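Local coordinates for protein starch synthase I (Hordeum vulgare, PDB 4HLN) that belongs to the starch synthase family of glycosyltransferases, built from two Rossmann-like domains in the GT-B manner, and carries a bound glycan, at residues Pro190-Ser195 / Pro314-Pro319; Glu321-Leu326 / Glu343-Leu348; Arg125-Val130 / Arg157-Met162; Leu409-Ser414 / Lys421-Ala426. All coordinates share one frame; numbering follows the deposited sequence.

Contact 1 of 4, residues Pro190-Ser195 / Pro314-Pro319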
loop_
_atom_site.group_PDB
_atom_site.type_symbol
_atom_site.label_atom_id
_atom_site.label_comp_id
_atom_site.label_asym_id
_atom_site.label_seq_id
_atom_site.Cartn_x
_atom_site.Cartn_y
_atom_site.Cartn_z
ATOM N N PRO A 190 32.367 -1.460 5.051
ATOM C CA PRO A 190 33.293 -0.823 4.107
ATOM C C PRO A 190 32.515 -0.273 2.903
ATOM O O PRO A 190 31.922 -1.027 2.121
ATOM C CB PRO A 190 34.212 -1.977 3.697
ATOM C CG PRO A 190 33.277 -3.165 3.725
ATOM C CD PRO A 190 32.302 -2.919 4.864
ATOM N N CYS A 191 32.501 1.049 2.787
ATOM C CA CYS A 191 31.834 1.723 1.681
ATOM C C CYS A 191 32.084 3.214 1.788
ATOM O O CYS A 191 32.618 3.692 2.784
ATOM C CB CYS A 191 30.326 1.442 1.685
ATOM S SG CYS A 191 29.417 2.142 3.103
ATOM N N PHE A 192 31.696 3.945 0.753
ATOM C CA PHE A 192 31.864 5.394 0.720
ATOM C C PHE A 192 33.229 5.885 1.166
ATOM O O PHE A 192 33.341 6.742 2.058
ATOM C CB PHE A 192 30.742 6.073 1.484
ATOM C CG PHE A 192 29.449 6.020 0.756
ATOM C CD1 PHE A 192 29.040 7.098 -0.037
ATOM C CD2 PHE A 192 28.664 4.867 0.803
ATOM C CE1 PHE A 192 27.854 7.046 -0.747
ATOM C CE2 PHE A 192 27.474 4.806 0.108
ATOM C CZ PHE A 192 27.063 5.903 -0.677
ATOM N N GLY A 193 34.258 5.337 0.515
ATOM C CA GLY A 193 35.634 5.742 0.733
ATOM C C GLY A 193 36.031 5.622 2.189
ATOM O O GLY A 193 36.482 6.586 2.812
ATOM N N GLY A 194 35.852 4.432 2.739
ATOM C CA GLY A 194 36.191 4.209 4.121
ATOM C C GLY A 194 35.429 3.073 4.755
ATOM O O GLY A 194 35.033 2.096 4.098
ATOM N N SER A 195 35.223 3.209 6.056
ATOM C CA SER A 195 34.617 2.152 6.832
ATOM C C SER A 195 33.742 2.815 7.864
ATOM O O SER A 195 34.213 3.623 8.656
ATOM C CB SER A 195 35.702 1.332 7.509
ATOM O OG SER A 195 35.182 0.102 7.964
ATOM N N PRO A 314 31.079 3.050 -7.295
ATOM C CA PRO A 314 32.155 2.485 -6.465
ATOM C C PRO A 314 31.933 2.740 -4.975
ATOM O O PRO A 314 32.331 1.924 -4.146
ATOM C CB PRO A 314 33.410 3.223 -6.956
ATOM C CG PRO A 314 33.030 3.814 -8.305
ATOM C CD PRO A 314 31.567 4.127 -8.176
ATOM N N ASP A 315 31.287 3.845 -4.624
ATOM C CA ASP A 315 30.990 4.090 -3.213
ATOM C C ASP A 315 30.143 2.994 -2.527
ATOM O O ASP A 315 30.190 2.854 -1.312
ATOM C CB ASP A 315 30.343 5.460 -3.025
ATOM C CG ASP A 315 31.339 6.583 -3.150
ATOM O OD1 ASP A 315 32.448 6.442 -2.586
ATOM O OD2 ASP A 315 31.023 7.595 -3.825
ATOM N N LEU A 316 29.373 2.229 -3.294
ATOM C CA LEU A 316 28.481 1.222 -2.713
ATOM C C LEU A 316 29.212 -0.017 -2.196
ATOM O O LEU A 316 28.609 -0.863 -1.559
ATOM C CB LEU A 316 27.387 0.805 -3.706
ATOM C CG LEU A 316 26.619 1.956 -4.376
ATOM C CD1 LEU A 316 25.617 1.436 -5.396
ATOM C CD2 LEU A 316 25.924 2.863 -3.355
ATOM N N GLY A 317 30.509 -0.124 -2.468
ATOM C CA GLY A 317 31.278 -1.257 -1.986
ATOM C C GLY A 317 30.913 -2.632 -2.541
ATOM O O GLY A 317 31.285 -3.643 -1.961
ATOM N N LEU A 318 30.174 -2.674 -3.645
ATOM C CA LEU A 318 29.927 -3.914 -4.377
ATOM C C LEU A 318 31.023 -4.161 -5.397
ATOM O O LEU A 318 31.748 -3.246 -5.771
ATOM C CB LEU A 318 28.616 -3.817 -5.138
ATOM C CG LEU A 318 27.339 -3.655 -4.333
ATOM C CD1 LEU A 318 26.247 -3.180 -5.265
ATOM C CD2 LEU A 318 26.960 -4.965 -3.664
ATOM N N PRO A 319 31.138 -5.400 -5.882
ATOM C CA PRO A 319 32.143 -5.654 -6.926
ATOM C C PRO A 319 31.760 -5.041 -8.278
ATOM O O PRO A 319 30.605 -4.746 -8.528
ATOM C CB PRO A 319 32.189 -7.187 -7.009
ATOM C CG PRO A 319 31.611 -7.662 -5.686
ATOM C CD PRO A 319 30.560 -6.643 -5.346
#

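Contact 2 of 4, residues Glu321-Leu326 / Glu343-Leu348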
loop_
_atom_site.group_PDB
_atom_site.type_symbol
_atom_site.label_atom_id
_atom_site.label_comp_id
_atom_site.label_asym_id
_atom_site.label_seq_id
_atom_site.Cartn_x
_atom_site.Cartn_y
_atom_site.Cartn_z
ATOM N N GLU A 321 31.441 -6.229 -11.354
ATOM C CA GLU A 321 30.604 -6.994 -12.286
ATOM C C GLU A 321 29.147 -6.719 -12.035
ATOM O O GLU A 321 28.297 -6.939 -12.909
ATOM C CB GLU A 321 30.829 -8.505 -12.128
ATOM C CG GLU A 321 32.274 -8.897 -11.897
ATOM C CD GLU A 321 32.668 -8.785 -10.438
ATOM O OE1 GLU A 321 32.004 -9.436 -9.599
ATOM O OE2 GLU A 321 33.633 -8.046 -10.132
ATOM N N TRP A 322 28.869 -6.242 -10.828
ATOM C CA TRP A 322 27.497 -6.000 -10.399
ATOM C C TRP A 322 26.914 -4.686 -10.871
ATOM O O TRP A 322 25.713 -4.469 -10.750
ATOM C CB TRP A 322 27.352 -6.162 -8.884
ATOM C CG TRP A 322 27.344 -7.589 -8.560
ATOM C CD1 TRP A 322 28.400 -8.336 -8.143
ATOM C CD2 TRP A 322 26.239 -8.488 -8.701
ATOM N NE1 TRP A 322 28.012 -9.643 -7.978
ATOM C CE2 TRP A 322 26.692 -9.766 -8.316
ATOM C CE3 TRP A 322 24.902 -8.333 -9.091
ATOM C CZ2 TRP A 322 25.860 -10.891 -8.320
ATOM C CZ3 TRP A 322 24.072 -9.452 -9.088
ATOM C CH2 TRP A 322 24.555 -10.714 -8.701
ATOM N N TYR A 323 27.764 -3.832 -11.427
ATOM C CA TYR A 323 27.310 -2.573 -11.987
ATOM C C TYR A 323 26.064 -2.760 -12.854
ATOM O O TYR A 323 25.102 -2.019 -12.708
ATOM C CB TYR A 323 28.432 -1.881 -12.765
ATOM C CG TYR A 323 27.990 -0.604 -13.423
ATOM C CD1 TYR A 323 27.460 0.433 -12.671
ATOM C CD2 TYR A 323 28.093 -0.430 -14.803
ATOM C CE1 TYR A 323 27.033 1.620 -13.272
ATOM C CE2 TYR A 323 27.680 0.750 -15.413
ATOM C CZ TYR A 323 27.150 1.772 -14.638
ATOM O OH TYR A 323 26.724 2.941 -15.224
ATOM N N GLY A 324 26.049 -3.764 -13.722
ATOM C CA GLY A 324 24.891 -3.968 -14.590
ATOM C C GLY A 324 23.529 -4.061 -13.896
ATOM O O GLY A 324 22.486 -3.756 -14.480
ATOM N N ALA A 325 23.521 -4.507 -12.648
ATOM C CA ALA A 325 22.268 -4.697 -11.941
ATOM C C ALA A 325 21.699 -3.352 -11.521
ATOM O O ALA A 325 20.483 -3.169 -11.460
ATOM C CB ALA A 325 22.486 -5.557 -10.725
ATOM N N LEU A 326 22.595 -2.419 -11.221
ATOM C CA LEU A 326 22.201 -1.095 -10.791
ATOM C C LEU A 326 22.233 -0.076 -11.920
ATOM O O LEU A 326 21.744 1.025 -11.759
ATOM C CB LEU A 326 23.105 -0.617 -9.667
ATOM C CG LEU A 326 22.657 -1.027 -8.274
ATOM C CD1 LEU A 326 22.604 -2.522 -8.204
ATOM C CD2 LEU A 326 23.669 -0.520 -7.314
ATOM N N GLU A 343 23.730 8.687 -17.392
ATOM C CA GLU A 343 24.108 7.448 -16.713
ATOM C C GLU A 343 23.904 7.498 -15.202
ATOM O O GLU A 343 24.419 8.394 -14.522
ATOM C CB GLU A 343 25.564 7.104 -17.014
ATOM C CG GLU A 343 25.814 6.715 -18.456
ATOM C CD GLU A 343 27.291 6.762 -18.828
ATOM O OE1 GLU A 343 28.051 7.547 -18.201
ATOM O OE2 GLU A 343 27.684 6.017 -19.758
ATOM N N ALA A 344 23.180 6.514 -14.676
ATOM C CA ALA A 344 22.835 6.509 -13.259
ATOM C C ALA A 344 22.895 5.125 -12.608
ATOM O O ALA A 344 23.040 4.109 -13.277
ATOM C CB ALA A 344 21.464 7.053 -13.103
ATOM N N VAL A 345 22.755 5.104 -11.290
ATOM C CA VAL A 345 22.423 3.873 -10.589
ATOM C C VAL A 345 21.047 4.010 -9.979
ATOM O O VAL A 345 20.645 5.088 -9.555
ATOM C CB VAL A 345 23.435 3.516 -9.514
ATOM C CG1 VAL A 345 24.771 3.206 -10.173
ATOM C CG2 VAL A 345 23.566 4.653 -8.529
ATOM N N ASN A 346 20.324 2.903 -9.955
ATOM C CA ASN A 346 18.926 2.932 -9.598
ATOM C C ASN A 346 18.608 1.815 -8.603
ATOM O O ASN A 346 18.360 0.677 -8.988
ATOM C CB ASN A 346 18.084 2.800 -10.872
ATOM C CG ASN A 346 16.589 2.927 -10.610
ATOM O OD1 ASN A 346 16.093 2.530 -9.553
ATOM N ND2 ASN A 346 15.857 3.464 -11.591
ATOM N N PHE A 347 18.601 2.163 -7.322
ATOM C CA PHE A 347 18.303 1.214 -6.261
ATOM C C PHE A 347 17.120 0.301 -6.525
ATOM O O PHE A 347 17.268 -0.926 -6.498
ATOM C CB PHE A 347 18.133 1.913 -4.912
ATOM C CG PHE A 347 19.433 2.126 -4.170
ATOM C CD1 PHE A 347 20.616 2.375 -4.865
ATOM C CD2 PHE A 347 19.474 2.069 -2.781
ATOM C CE1 PHE A 347 21.805 2.585 -4.189
ATOM C CE2 PHE A 347 20.657 2.272 -2.096
ATOM C CZ PHE A 347 21.828 2.534 -2.804
ATOM N N LEU A 348 15.950 0.893 -6.745
ATOM C CA LEU A 348 14.729 0.122 -6.954
ATOM C C LEU A 348 14.902 -0.817 -8.135
ATOM O O LEU A 348 14.545 -1.997 -8.063
ATOM C CB LEU A 348 13.554 1.061 -7.200
ATOM C CG LEU A 348 12.175 0.436 -7.038
ATOM C CD1 LEU A 348 12.043 -0.022 -5.619
ATOM C CD2 LEU A 348 11.090 1.448 -7.344
#

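Contact 3 of 4, residues Arg125-Val130 / Arg157-Met162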
loop_
_atom_site.group_PDB
_atom_site.type_symbol
_atom_site.label_atom_id
_atom_site.label_comp_id
_atom_site.label_asym_id
_atom_site.label_seq_id
_atom_site.Cartn_x
_atom_site.Cartn_y
_atom_site.Cartn_z
ATOM N N ARG A 125 7.663 -19.199 9.525
ATOM C CA ARG A 125 8.945 -18.832 8.941
ATOM C C ARG A 125 9.649 -17.749 9.741
ATOM O O ARG A 125 9.090 -17.186 10.702
ATOM C CB ARG A 125 8.760 -18.340 7.503
ATOM C CG ARG A 125 8.095 -19.341 6.608
ATOM C CD ARG A 125 8.974 -19.607 5.436
ATOM N NE ARG A 125 8.568 -20.778 4.671
ATOM C CZ ARG A 125 9.402 -21.752 4.321
ATOM N NH1 ARG A 125 8.962 -22.781 3.612
ATOM N NH2 ARG A 125 10.684 -21.689 4.678
ATOM N N SER A 126 10.884 -17.474 9.331
ATOM C CA SER A 126 11.637 -16.358 9.866
ATOM C C SER A 126 11.608 -15.258 8.822
ATOM O O SER A 126 12.060 -15.443 7.695
ATOM C CB SER A 126 13.068 -16.767 10.202
ATOM O OG SER A 126 13.079 -17.626 11.334
ATOM N N ILE A 127 11.052 -14.119 9.203
ATOM C CA ILE A 127 10.779 -13.053 8.254
ATOM C C ILE A 127 11.425 -11.765 8.701
ATOM O O ILE A 127 11.232 -11.331 9.836
ATOM C CB ILE A 127 9.280 -12.836 8.102
ATOM C CG1 ILE A 127 8.609 -14.155 7.741
ATOM C CG2 ILE A 127 9.009 -11.838 7.016
ATOM C CD1 ILE A 127 7.115 -14.081 7.759
ATOM N N VAL A 128 12.199 -11.162 7.805
ATOM C CA VAL A 128 12.921 -9.947 8.139
ATOM C C VAL A 128 12.439 -8.801 7.262
ATOM O O VAL A 128 12.755 -8.739 6.073
ATOM C CB VAL A 128 14.448 -10.126 7.969
ATOM C CG1 VAL A 128 15.177 -8.884 8.421
ATOM C CG2 VAL A 128 14.961 -11.360 8.741
ATOM N N PHE A 129 11.652 -7.904 7.845
ATOM C CA PHE A 129 11.256 -6.681 7.146
ATOM C C PHE A 129 12.376 -5.672 7.180
ATOM O O PHE A 129 12.956 -5.432 8.229
ATOM C CB PHE A 129 10.007 -6.066 7.775
ATOM C CG PHE A 129 8.760 -6.832 7.487
ATOM C CD1 PHE A 129 7.930 -6.463 6.440
ATOM C CD2 PHE A 129 8.438 -7.960 8.237
ATOM C CE1 PHE A 129 6.785 -7.194 6.166
ATOM C CE2 PHE A 129 7.296 -8.694 7.971
ATOM C CZ PHE A 129 6.464 -8.309 6.933
ATOM N N VAL A 130 12.685 -5.083 6.030
ATOM C CA VAL A 130 13.634 -3.973 5.985
ATOM C C VAL A 130 12.943 -2.725 5.425
ATOM O O VAL A 130 12.266 -2.775 4.390
ATOM C CB VAL A 130 14.899 -4.338 5.186
ATOM C CG1 VAL A 130 15.979 -3.250 5.339
ATOM C CG2 VAL A 130 15.432 -5.702 5.643
ATOM N N ARG A 157 0.595 -15.043 13.729
ATOM C CA ARG A 157 0.335 -16.344 13.137
ATOM C C ARG A 157 1.490 -17.313 13.400
ATOM O O ARG A 157 1.545 -18.380 12.793
ATOM C CB ARG A 157 0.118 -16.223 11.629
ATOM C CG ARG A 157 -1.021 -15.317 11.203
ATOM C CD ARG A 157 -1.294 -15.475 9.706
ATOM N NE ARG A 157 -2.636 -15.996 9.480
ATOM C CZ ARG A 157 -2.918 -17.020 8.684
ATOM N NH1 ARG A 157 -1.944 -17.618 8.024
ATOM N NH2 ARG A 157 -4.174 -17.438 8.540
ATOM N N GLY A 158 2.418 -16.929 14.278
ATOM C CA GLY A 158 3.486 -17.820 14.709
ATOM C C GLY A 158 4.812 -17.706 13.969
ATOM O O GLY A 158 5.733 -18.483 14.209
ATOM N N HIS A 159 4.924 -16.743 13.064
ATOM C CA HIS A 159 6.200 -16.488 12.405
ATOM C C HIS A 159 7.143 -15.760 13.342
ATOM O O HIS A 159 6.714 -14.995 14.202
ATOM C CB HIS A 159 6.012 -15.668 11.132
ATOM C CG HIS A 159 5.046 -16.277 10.166
ATOM N ND1 HIS A 159 5.378 -17.339 9.355
ATOM C CD2 HIS A 159 3.753 -15.978 9.890
ATOM C CE1 HIS A 159 4.331 -17.670 8.619
ATOM N NE2 HIS A 159 3.332 -16.859 8.924
ATOM N N ARG A 160 8.436 -16.007 13.175
ATOM C CA ARG A 160 9.436 -15.233 13.878
ATOM C C ARG A 160 9.707 -14.014 13.004
ATOM O O ARG A 160 10.162 -14.158 11.881
ATOM C CB ARG A 160 10.711 -16.045 14.071
ATOM C CG ARG A 160 11.467 -15.618 15.317
ATOM C CD ARG A 160 12.913 -16.031 15.254
ATOM N NE ARG A 160 13.631 -15.529 16.415
ATOM C CZ ARG A 160 14.902 -15.807 16.663
ATOM N NH1 ARG A 160 15.502 -15.324 17.746
ATOM N NH2 ARG A 160 15.562 -16.582 15.822
ATOM N N VAL A 161 9.405 -12.824 13.506
ATOM C CA VAL A 161 9.345 -11.641 12.646
ATOM C C VAL A 161 10.260 -10.529 13.137
ATOM O O VAL A 161 10.162 -10.078 14.284
ATOM C CB VAL A 161 7.883 -11.092 12.510
ATOM C CG1 VAL A 161 7.847 -9.824 11.643
ATOM C CG2 VAL A 161 6.947 -12.161 11.954
ATOM N N MET A 162 11.154 -10.093 12.258
ATOM C CA MET A 162 12.045 -8.986 12.573
ATOM C C MET A 162 11.718 -7.784 11.693
ATOM O O MET A 162 11.382 -7.945 10.525
ATOM C CB MET A 162 13.504 -9.411 12.389
ATOM C CG MET A 162 14.521 -8.285 12.624
ATOM S SD MET A 162 16.272 -8.759 12.466
ATOM C CE MET A 162 16.363 -10.104 13.635
HETATM O O HOH W 1 15.027 -17.832 13.264
#

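Contact 4 of 4, residues Leu409-Ser414 / Lys421-Ala426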
loop_
_atom_site.group_PDB
_atom_site.type_symbol
_atom_site.label_atom_id
_atom_site.label_comp_id
_atom_site.label_asym_id
_atom_site.label_seq_id
_atom_site.Cartn_x
_atom_site.Cartn_y
_atom_site.Cartn_z
ATOM N N LEU A 409 -23.037 4.015 14.225
ATOM C CA LEU A 409 -24.243 3.921 13.401
ATOM C C LEU A 409 -25.555 3.934 14.178
ATOM O O LEU A 409 -25.677 3.298 15.204
ATOM C CB LEU A 409 -24.227 2.625 12.619
ATOM C CG LEU A 409 -23.059 2.338 11.714
ATOM C CD1 LEU A 409 -23.499 1.208 10.798
ATOM C CD2 LEU A 409 -22.699 3.590 10.937
ATOM N N PRO A 410 -26.571 4.617 13.644
ATOM C CA PRO A 410 -27.890 4.651 14.280
ATOM C C PRO A 410 -28.577 3.281 14.266
ATOM O O PRO A 410 -29.400 3.000 15.146
ATOM C CB PRO A 410 -28.663 5.617 13.389
ATOM C CG PRO A 410 -28.030 5.441 12.039
ATOM C CD PRO A 410 -26.565 5.348 12.368
ATOM N N HIS A 411 -28.266 2.454 13.271
ATOM C CA HIS A 411 -28.846 1.112 13.182
ATOM C C HIS A 411 -27.831 0.086 12.726
ATOM O O HIS A 411 -26.875 0.412 12.026
ATOM C CB HIS A 411 -30.034 1.091 12.237
ATOM C CG HIS A 411 -31.137 2.003 12.654
ATOM N ND1 HIS A 411 -31.982 1.712 13.703
ATOM C CD2 HIS A 411 -31.525 3.207 12.176
ATOM C CE1 HIS A 411 -32.847 2.697 13.849
ATOM N NE2 HIS A 411 -32.595 3.615 12.932
ATOM N N HIS A 412 -28.036 -1.160 13.121
ATOM C CA HIS A 412 -27.078 -2.196 12.770
ATOM C C HIS A 412 -27.672 -3.178 11.782
ATOM O O HIS A 412 -28.891 -3.360 11.709
ATOM C CB HIS A 412 -26.561 -2.897 14.020
ATOM C CG HIS A 412 -25.793 -1.996 14.940
ATOM N ND1 HIS A 412 -25.862 -2.099 16.314
ATOM C CD2 HIS A 412 -24.934 -0.983 14.681
ATOM C CE1 HIS A 412 -25.082 -1.183 16.860
ATOM N NE2 HIS A 412 -24.512 -0.490 15.893
ATOM N N TYR A 413 -26.802 -3.791 10.999
ATOM C CA TYR A 413 -27.238 -4.747 10.001
ATOM C C TYR A 413 -26.140 -5.764 9.690
ATOM O O TYR A 413 -24.990 -5.611 10.109
ATOM C CB TYR A 413 -27.700 -4.024 8.729
ATOM C CG TYR A 413 -26.626 -3.238 7.992
ATOM C CD1 TYR A 413 -25.843 -3.834 7.014
ATOM C CD2 TYR A 413 -26.422 -1.893 8.251
ATOM C CE1 TYR A 413 -24.879 -3.116 6.329
ATOM C CE2 TYR A 413 -25.469 -1.163 7.569
ATOM C CZ TYR A 413 -24.695 -1.774 6.612
ATOM O OH TYR A 413 -23.735 -1.035 5.945
ATOM N N SER A 414 -26.502 -6.804 8.951
ATOM C CA SER A 414 -25.560 -7.859 8.626
ATOM C C SER A 414 -25.885 -8.383 7.240
ATOM O O SER A 414 -26.839 -7.925 6.608
ATOM C CB SER A 414 -25.654 -8.991 9.650
ATOM O OG SER A 414 -26.937 -9.599 9.609
ATOM N N LYS A 421 -29.572 -1.161 6.928
ATOM C CA LYS A 421 -28.829 -0.266 6.059
ATOM C C LYS A 421 -29.751 0.808 5.470
ATOM O O LYS A 421 -29.365 1.973 5.325
ATOM C CB LYS A 421 -28.100 -1.049 4.967
ATOM C CG LYS A 421 -27.004 -0.257 4.295
ATOM C CD LYS A 421 -26.467 -0.960 3.049
ATOM C CE LYS A 421 -25.596 -0.025 2.201
ATOM N NZ LYS A 421 -24.351 0.406 2.888
ATOM N N ALA A 422 -30.985 0.423 5.166
ATOM C CA ALA A 422 -31.976 1.381 4.673
ATOM C C ALA A 422 -32.252 2.497 5.686
ATOM O O ALA A 422 -32.364 3.664 5.319
ATOM C CB ALA A 422 -33.263 0.666 4.308
ATOM N N LYS A 423 -32.375 2.120 6.956
ATOM C CA LYS A 423 -32.536 3.076 8.037
ATOM C C LYS A 423 -31.320 3.999 8.174
ATOM O O LYS A 423 -31.465 5.203 8.379
ATOM C CB LYS A 423 -32.821 2.340 9.343
ATOM C CG LYS A 423 -33.909 1.298 9.200
ATOM C CD LYS A 423 -34.408 0.798 10.538
ATOM C CE LYS A 423 -35.374 -0.373 10.334
ATOM N NZ LYS A 423 -35.938 -0.921 11.607
ATOM N N CYS A 424 -30.123 3.440 8.041
ATOM C CA CYS A 424 -28.915 4.249 8.085
ATOM C C CYS A 424 -28.944 5.301 6.993
ATOM O O CYS A 424 -28.628 6.465 7.239
ATOM C CB CYS A 424 -27.640 3.380 8.000
ATOM S SG CYS A 424 -27.286 2.431 9.552
ATOM N N LYS A 425 -29.338 4.890 5.793
ATOM C CA LYS A 425 -29.421 5.813 4.661
ATOM C C LYS A 425 -30.396 6.954 4.916
ATOM O O LYS A 425 -30.128 8.108 4.563
ATOM C CB LYS A 425 -29.852 5.082 3.388
ATOM C CG LYS A 425 -29.888 5.978 2.158
ATOM C CD LYS A 425 -30.512 5.247 0.990
ATOM C CE LYS A 425 -30.476 6.071 -0.274
ATOM N NZ LYS A 425 -30.840 5.233 -1.440
ATOM N N ALA A 426 -31.536 6.618 5.513
ATOM C CA ALA A 426 -32.566 7.599 5.767
ATOM C C ALA A 426 -32.038 8.561 6.811
ATOM O O ALA A 426 -32.139 9.780 6.663
ATOM C CB ALA A 426 -33.814 6.921 6.241
#

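Contact 1 of 4, residues Pro190-Ser195 / Pro314-Pro319
Phe192 N donates to Asp315 O over 2.8 Å with a nearly straight N-H...O angle of 167°. The donor lies in the plane of that carbonyl, on one of its lone pairs. This bond joins the turn 190-195 to the short 3-10 segment in 314-319, and side-chain contacts lie beside it. With CG anti to the carbonyl carbon (chi1 -73°), the Phe192 ring swings out on the side of its own backbone N, the side that faces Asp315. There one ring face receives Asp315 CB, 3.7 Å from the ring centroid and displaced toward the rim, a CH-pi contact. The carboxylate of Asp315 is turned almost parallel to the ring, although the two side chains cross at about a right angle. Further along the ring, CZ reaches Leu316 CD2 at 4.2 Å. On the other side of the bonded amide, Cys191 CB packs close to the same Asp315 carbonyl.

Each segment is held by its own turn: Cys191 N bonds to Gly194 O at 3.0 Å, and Gly317 N to Pro314 O at 3.2 Å. Phe237 of helix 235-252 meets the Phe192 ring edge-to-face, while Tyr244 OH bonds to Leu316 O. The arrangement is that of a beta-hairpin turn, linking the antiparallel strands 181-190 and 195-205 at the margin of the large mixed sheet, docked on a 3-10 turn.

Contact 2 of 4, residues Glu321-Leu326 / Glu343-Leu348
Tyr323 and Val345 meet at about a right angle, and the tyrosine offers its rim: Val345 CG1 lies near the ring plane, 4.2 Å from CE1. Tyr323 reaches across because its ring carbon CG stands anti to the backbone N (chi1 177°), so that the ring extends from the turn toward the strand. Val345 places CG1 on the side of its backbone N, anti to its carbonyl carbon (chi1 -65°), and it is this branch that meets the ring. Beside this pair, Leu326 and Val345 approach through their first side-chain carbons, CB to CB at 4.1 Å, leaving the leucine branches to pack on Leu316 and on Val278 of helix 276-284. Tyr313 meets the Tyr323 ring edge-to-face.

The polar link runs through the backbone. Leu326 O accepts from Asn346 N at 3.0 Å, the donor lying in the carbonyl plane and the N-H...O angle being 142°. Val345 CA also points its hydrogen at this oxygen, CA to O being 3.2 Å. The pairing keeps the antiparallel register in which Ala344 bonds with Trp328, so it prolongs the small three-stranded sheet of strands 307-309, 343-346 and 327-329. The Asn346 side chain turns away to cap helix 347-354, OD1 taking Lys349 N while ND2 bonds to Gln305.

Chemically, the contact divides its work: aromatic and aliphatic groups fill a buried interface, while the Leu326 carbonyl, which would be costly to bury alone, is satisfied by the strand's amide.

Contact 3 of 4, residues Arg125-Val130 / Arg157-Met162
Two neighbouring parallel strands, 126-130 and 160-166, are zipped together between Arg125 and Met162, the short axes running 4.7 Å apart with only 16° between them. Arg160 is bonded through both its backbone groups, its N to Arg125 O and its O to Ile127 N at 2.8 Å. The next rung is Met162 N to Ile127 O at 2.7 Å, with an N-H...O angle of 177°, and Phe129 N then donates to Met162 O.

Helix 150-156 carries the chain from one strand to the other, making a beta-alpha-beta crossover in a Rossmann-like domain. Leu154 of that helix packs on Ile127, Phe129 and His159. On this side Phe129 turns its ring edge to Val161, CE2 to CG1 at 3.9 Å, and Ile127 CD1 sits over one face of the His159 imidazole. With chi1 at -55°, the His159 ring lies beside its own backbone N, and ND1 accepts Arg125 N in the ring plane at 3.0 Å. NE2 bonds to Glu619, consistent with a ring protonated at NE2.

The other face carries Ser126, Val128, Arg160 and Met162. Val128 and Met162 run alongside each other, CG1 to SD at 4.2 Å. A water accepts from Arg160 NH2 at 2.9 Å, in the guanidinium plane, and also bonds Ser126 OG at 2.7 Å; Tyr258 meets the same guanidinium by a cation-pi contact and through its carbonyl.

Contact 4 of 4, residues Leu409-Ser414 / Lys421-Ala426
Tyr413 sets its CG between its backbone N and carbonyl carbon (chi1 64°), which lays the ring flat against Lys421. The lysine runs nearly extended as far as CE, starting with CG opposite the backbone N (chi1 -163°). Its CB stands over the middle of the phenol, 3.7 Å from the ring centroid and 10° off the normal, and CG follows toward the hydroxyl end, 3.6 Å from Tyr413 CZ. A second lysine repeats the pattern on a histidine: Lys423 CD lies above the centre of the His411 ring, 3.9 Å from its centroid, the two side chains crossing at about a right angle.

Between these two CH-pi contacts Cys424 SG points into the loop. Pro410 CG lies 4.0 Å from it and Leu409 CD1 4.2 Å, while the edge of the Tyr413 ring borders it at CE2. Thus one side of helix 419-432 packs on the loop leading to it, with Met605 of helix 594-606 and Ala513 of helix 505-514 also touching Tyr413.

The polar ends are served from outside. Lys421 NZ bonds to Ala513 O, Tyr537 O and Thr539 OG1, and Tyr413 OH also bonds to Tyr537 O. The contact itself is therefore held mainly by CH-pi contacts of the lysine stems and by packing round Cys424 SG, and the three oxygens round Lys421 NZ would probably help a buried ammonium group keep its charge.

In the fold
Contacts 1 and 2 are neighbours, with centres 14 Å apart, and share packing: Leu316 CD2 lies 4.1 Å from Phe347 CZ, and Leu318 CD1 lies 4.2 Å from Leu326 CD2. Helix 235-252 borders contacts 1, 2 and 3, although the centre of contact 3 is about 29 Å from each of the other two. All three lie within the N-terminal starch synthase catalytic domain. Contact 4 stands apart, its centre about 41 Å from that of contact 3 and about 62 Å from that of contact 1. The disulfide Cys147-Cys527 and the salt bridge Arg125-Glu623 join the N- and C-terminal parts. The glycan pocket, including Phe556, Trp569 and His593, uses no residue of the four contacts.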